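Local coordinates for protein lysine-specific demethylase REF6 (Arabidopsis thaliana, PDB 6A58) that removes methyl groups from di- and trimethylated lysine in the histone H3 tail, activating genes, and binds DNA through its C-terminal zinc fingers, at residues A[32-37]-A[41-46]; A[46-51]-A[64-69]. All blocks are in the same frame, centred on the assembly; numbering follows the deposited sequence. Where two conformers were deposited one is given.

Interaction 1. Residues A[32-37]-A[41-46]. With ZN (zinc ion), chain B.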
# COMPACT_ATOMS: atom_id res chain seq x y z
N MET A 32 -16.30 -0.52 -1.94
CA MET A 32 -16.64 0.77 -2.54
C MET A 32 -18.14 1.03 -2.53
O MET A 32 -18.95 0.10 -2.55
CB MET A 32 -16.11 0.86 -3.97
CG MET A 32 -14.59 0.86 -4.03
SD MET A 32 -14.02 1.11 -5.72
CE MET A 32 -12.26 0.91 -5.51
N SER A 33 -18.50 2.31 -2.50
CA SER A 33 -19.89 2.74 -2.59
C SER A 33 -19.99 4.02 -3.41
O SER A 33 -18.99 4.71 -3.62
CB SER A 33 -20.50 2.94 -1.21
OG SER A 33 -19.90 4.04 -0.55
N PHE A 34 -21.21 4.32 -3.86
CA PHE A 34 -21.47 5.35 -4.88
C PHE A 34 -22.68 6.21 -4.54
O PHE A 34 -23.59 5.76 -3.85
CB PHE A 34 -21.62 4.68 -6.25
CG PHE A 34 -20.42 3.88 -6.61
CD1 PHE A 34 -19.34 4.48 -7.25
CD2 PHE A 34 -20.30 2.55 -6.20
CE1 PHE A 34 -18.19 3.77 -7.52
CE2 PHE A 34 -19.14 1.84 -6.47
CZ PHE A 34 -18.09 2.45 -7.12
N SER A 35 -22.68 7.44 -5.05
CA SER A 35 -23.75 8.41 -4.80
C SER A 35 -25.05 8.08 -5.52
O SER A 35 -26.12 8.55 -5.12
CB SER A 35 -23.28 9.82 -5.19
OG SER A 35 -22.10 10.18 -4.49
N SER A 36 -24.97 7.29 -6.59
CA SER A 36 -26.14 6.93 -7.39
C SER A 36 -26.03 5.51 -7.93
O SER A 36 -24.94 4.96 -8.04
CB SER A 36 -26.29 7.90 -8.55
OG SER A 36 -25.18 7.81 -9.42
N GLU A 37 -27.18 4.94 -8.30
CA GLU A 37 -27.21 3.63 -8.96
C GLU A 37 -26.46 3.67 -10.28
O GLU A 37 -25.80 2.70 -10.65
CB GLU A 37 -28.65 3.15 -9.19
CG GLU A 37 -28.72 1.70 -9.65
CD GLU A 37 -30.14 1.17 -9.75
OE1 GLU A 37 -31.06 1.95 -10.08
OE2 GLU A 37 -30.32 -0.04 -9.53
N MET A 41 -23.62 1.10 -11.46
CA MET A 41 -23.70 0.33 -12.71
C MET A 41 -22.43 0.49 -13.55
O MET A 41 -21.91 -0.49 -14.09
CB MET A 41 -24.93 0.74 -13.52
CG MET A 41 -26.24 0.28 -12.91
SD MET A 41 -27.67 0.69 -13.92
CE MET A 41 -27.99 2.40 -13.52
N LEU A 42 -21.92 1.72 -13.64
CA LEU A 42 -20.67 1.98 -14.34
C LEU A 42 -19.49 1.29 -13.66
O LEU A 42 -18.60 0.75 -14.32
CB LEU A 42 -20.41 3.49 -14.48
CG LEU A 42 -21.44 4.26 -15.32
CD1 LEU A 42 -21.22 5.76 -15.20
CD2 LEU A 42 -21.40 3.82 -16.78
N HIS A 43 -19.50 1.28 -12.32
CA HIS A 43 -18.51 0.55 -11.54
C HIS A 43 -18.52 -0.96 -11.82
O HIS A 43 -17.46 -1.57 -11.94
CB HIS A 43 -18.75 0.81 -10.04
CG HIS A 43 -17.84 0.02 -9.15
ND1 HIS A 43 -16.49 0.29 -9.04
CD2 HIS A 43 -18.09 -1.00 -8.31
CE1 HIS A 43 -15.95 -0.54 -8.18
NE2 HIS A 43 -16.89 -1.34 -7.72
N LYS A 44 -19.71 -1.55 -11.95
CA LYS A 44 -19.83 -2.98 -12.28
C LYS A 44 -19.36 -3.33 -13.71
O LYS A 44 -19.09 -4.50 -13.99
CB LYS A 44 -21.25 -3.48 -12.02
CG LYS A 44 -21.57 -3.56 -10.54
CD LYS A 44 -23.01 -3.92 -10.29
CE LYS A 44 -23.30 -3.96 -8.80
NZ LYS A 44 -24.69 -4.36 -8.50
N ARG A 45 -19.28 -2.32 -14.58
CA ARG A 45 -18.66 -2.45 -15.90
C ARG A 45 -17.16 -2.15 -15.88
O ARG A 45 -16.52 -1.97 -16.93
CB ARG A 45 -19.37 -1.53 -16.90
CG ARG A 45 -20.77 -2.00 -17.26
CD ARG A 45 -21.53 -0.95 -18.03
NE ARG A 45 -20.81 -0.50 -19.23
CZ ARG A 45 -21.18 0.52 -20.00
NH1 ARG A 45 -22.29 1.22 -19.73
NH2 ARG A 45 -20.43 0.85 -21.05
N ASN A 46 -16.58 -2.10 -14.68
CA ASN A 46 -15.14 -1.90 -14.46
C ASN A 46 -14.59 -0.61 -15.07
O ASN A 46 -13.46 -0.57 -15.56
CB ASN A 46 -14.36 -3.13 -14.93
CG ASN A 46 -14.80 -4.40 -14.22
OD1 ASN A 46 -15.07 -5.42 -14.85
ND2 ASN A 46 -14.91 -4.32 -12.90
ZN ZN B . -16.80 -3.06 -6.55

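Interaction 2. Residues A[46-51]-A[64-69]. With ZN (zinc ion), chain C.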
# COMPACT_ATOMS: atom_id res chain seq x y z
N ASN A 46 -16.58 -2.10 -14.68
CA ASN A 46 -15.14 -1.90 -14.46
C ASN A 46 -14.59 -0.61 -15.07
O ASN A 46 -13.46 -0.57 -15.56
CB ASN A 46 -14.36 -3.13 -14.93
CG ASN A 46 -14.80 -4.40 -14.22
OD1 ASN A 46 -15.07 -5.42 -14.85
ND2 ASN A 46 -14.91 -4.32 -12.90
N ILE A 47 -15.39 0.46 -14.99
CA ILE A 47 -14.98 1.79 -15.40
C ILE A 47 -14.45 2.50 -14.15
O ILE A 47 -15.09 2.47 -13.10
CB ILE A 47 -16.16 2.60 -15.98
CG1 ILE A 47 -16.73 1.90 -17.22
CG2 ILE A 47 -15.72 4.02 -16.34
CD1 ILE A 47 -18.14 2.32 -17.58
N CYS A 48 -13.27 3.11 -14.28
CA CYS A 48 -12.64 3.83 -13.16
C CYS A 48 -13.62 4.81 -12.49
O CYS A 48 -14.34 5.53 -13.18
CB CYS A 48 -11.43 4.61 -13.66
SG CYS A 48 -10.54 5.47 -12.34
N PRO A 49 -13.65 4.85 -11.14
CA PRO A 49 -14.58 5.74 -10.43
C PRO A 49 -14.19 7.23 -10.42
O PRO A 49 -14.99 8.04 -9.95
CB PRO A 49 -14.55 5.20 -9.00
CG PRO A 49 -13.20 4.59 -8.86
CD PRO A 49 -12.90 3.99 -10.20
N ILE A 50 -13.00 7.57 -10.90
CA ILE A 50 -12.46 8.93 -10.77
C ILE A 50 -12.86 9.81 -11.95
O ILE A 50 -12.71 9.41 -13.11
CB ILE A 50 -10.92 8.90 -10.62
CG1 ILE A 50 -10.50 8.06 -9.40
CG2 ILE A 50 -10.34 10.31 -10.54
CD1 ILE A 50 -11.07 8.51 -8.07
N LYS A 51 -13.33 11.02 -11.65
CA LYS A 51 -13.71 12.01 -12.67
C LYS A 51 -12.54 12.29 -13.62
O LYS A 51 -11.41 12.52 -13.19
CB LYS A 51 -14.16 13.32 -12.01
CG LYS A 51 -15.47 13.22 -11.25
CD LYS A 51 -15.70 14.44 -10.36
CE LYS A 51 -16.99 14.33 -9.57
NZ LYS A 51 -17.21 15.47 -8.64
N VAL A 64 -9.86 -2.15 -9.14
CA VAL A 64 -9.58 -1.76 -7.75
C VAL A 64 -8.11 -1.38 -7.56
O VAL A 64 -7.80 -0.38 -6.90
CB VAL A 64 -10.00 -2.88 -6.75
CG1 VAL A 64 -9.50 -2.59 -5.33
CG2 VAL A 64 -11.51 -3.05 -6.74
N GLN A 65 -7.21 -2.16 -8.15
CA GLN A 65 -5.78 -1.86 -8.13
C GLN A 65 -5.46 -0.51 -8.80
O GLN A 65 -4.66 0.27 -8.27
CB GLN A 65 -4.97 -2.97 -8.80
CG GLN A 65 -4.94 -4.27 -8.01
CD GLN A 65 -4.32 -5.43 -8.77
OE1 GLN A 65 -3.74 -5.25 -9.84
NE2 GLN A 65 -4.44 -6.63 -8.21
N HIS A 66 -6.09 -0.25 -9.94
CA HIS A 66 -5.90 1.01 -10.67
C HIS A 66 -6.33 2.25 -9.88
O HIS A 66 -5.60 3.25 -9.85
CB HIS A 66 -6.64 0.99 -12.00
CG HIS A 66 -6.64 2.31 -12.70
ND1 HIS A 66 -5.52 2.84 -13.30
CD2 HIS A 66 -7.62 3.23 -12.86
CE1 HIS A 66 -5.81 4.02 -13.81
NE2 HIS A 66 -7.08 4.28 -13.56
N GLN A 67 -7.51 2.20 -9.26
CA GLN A 67 -8.06 3.32 -8.49
C GLN A 67 -7.08 3.84 -7.42
O GLN A 67 -7.01 5.05 -7.19
CB GLN A 67 -9.41 2.93 -7.85
CG GLN A 67 -10.01 3.94 -6.86
CD GLN A 67 -9.58 3.70 -5.42
OE1 GLN A 67 -9.57 2.57 -4.94
NE2 GLN A 67 -9.23 4.78 -4.73
N ARG A 68 -6.33 2.93 -6.80
CA ARG A 68 -5.30 3.28 -5.82
C ARG A 68 -4.21 4.22 -6.35
O ARG A 68 -3.67 5.03 -5.59
CB ARG A 68 -4.64 2.02 -5.27
N VAL A 69 -3.90 4.12 -7.64
CA VAL A 69 -2.91 5.01 -8.29
C VAL A 69 -3.32 6.48 -8.31
O VAL A 69 -2.46 7.37 -8.32
CB VAL A 69 -2.61 4.55 -9.73
ZN ZN C . -8.58 5.93 -13.28

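Interaction 1. Residues A[32-37]-A[41-46]
A chi1 of 176° carries the H43 imidazole off helix 37-44 toward the strand, where F34, whose CG lies anti to the carbonyl carbon (chi1 -57°), sends its phenyl ring to meet it. The phenyl comes in by its far end, and CZ lies over one face of the imidazole, offset toward the rim of that ring. The planes are inclined at 40° and the centroids of the F34 and H43 rings are 4.6 Å apart, an oblique aromatic pair. Next to it the thioether of M32 arrives, its SD 3.5 Å from H43 CE1, an oblique sulfur-aromatic contact with the imidazole. M32 and F34, two residues apart on the strand side, thus both reach the same histidine on the helix.

This is the inner side of a C2H2 zinc finger, the first of four and a degenerate one, in which strand 33-34 pairs with 23-24 and F34 also packs on Q39 and L40 of the helix. H43 NE2 binds the zinc ion at 2.1 Å; C25, C30 and H60 complete the site, H60 coming from the next helix. Cutting F34 back to an alanine is likely to open a gap over one face of the imidazole, leaving its tilt about the zinc bond less restrained.

At the other end of the contact the two segments meet within the first turn of the helix. M41 N donates to E37 O at 2.8 Å, while M41 CE lies 4.0 Å from E37 CG. Just before that turn S36 is the N-cap, its OG hydrogen-bonded to Q39 N. Beyond H43 the helix closes in a Schellman motif: N46, the C-prime residue with positive phi, donates its N to H43 O at 2.9 Å, and I47 N reaches back to L42 O.

Interaction 2. Residues A[46-51]-A[64-69]
The loop 46-51 passes the helix 60-70 without a backbone hydrogen bond between the two segments, their nearest CA atoms being those of C48 and Q67, 6.6 Å apart. What joins them is metal and side-chain contact. C48 and H66 both point toward the opposite segment, each with its side chain anti to the backbone N, and they converge on one zinc ion. C48 SG binds it at 2.2 Å and H66 NE2 does so at 2.2 Å. Seen from the imidazole, the sulfur sits at the ring edge, close to the ring plane, with SG 3.7 Å from H66 CD2.

C53 and H70 supply the other two ligands, so this is the classical Cys2His2 site of the second finger, the loop giving the first cysteine and the helix both histidines. Next along the loop, the pyrrolidine of P49 lies across Q67: P49 CG touches Q67 CG at 3.8 Å, the two side chains crossing at about a right angle. Chi1 of Q67 (172°) sets its CG against the proline, and the bend at chi2 (-90°) turns the amide away from it; on the amide side Q67 also touches M32 of the preceding finger.

C48 SG has a second partner besides the metal, for I50 N donates to it at 3.5 Å with an N-H...S angle of 165°. Such a bond from the backbone would be expected to take up part of the negative charge of a zinc-bound thiolate, and so to help balance the electron-rich cysteine side of the site.

Both contacts carry zinc ligands, but they work differently. Interaction 1 is a surface contact that joins strand 33-34 to helix 37-44 through aromatic and sulfur packing on a histidine, with a backbone bond inside the first turn of the helix. Interaction 2 is partly buried, has no hydrogen bond across it, and ties a loop to helix 60-70 through a shared metal and a proline-glutamine touch. In each, one metal ligand is the buried residue, H43 in the first and C48 in the second, although the residues around them are more open. They follow in series and share N46, and F34 of interaction 1 packs against P49 of interaction 2, bringing the two fingers together.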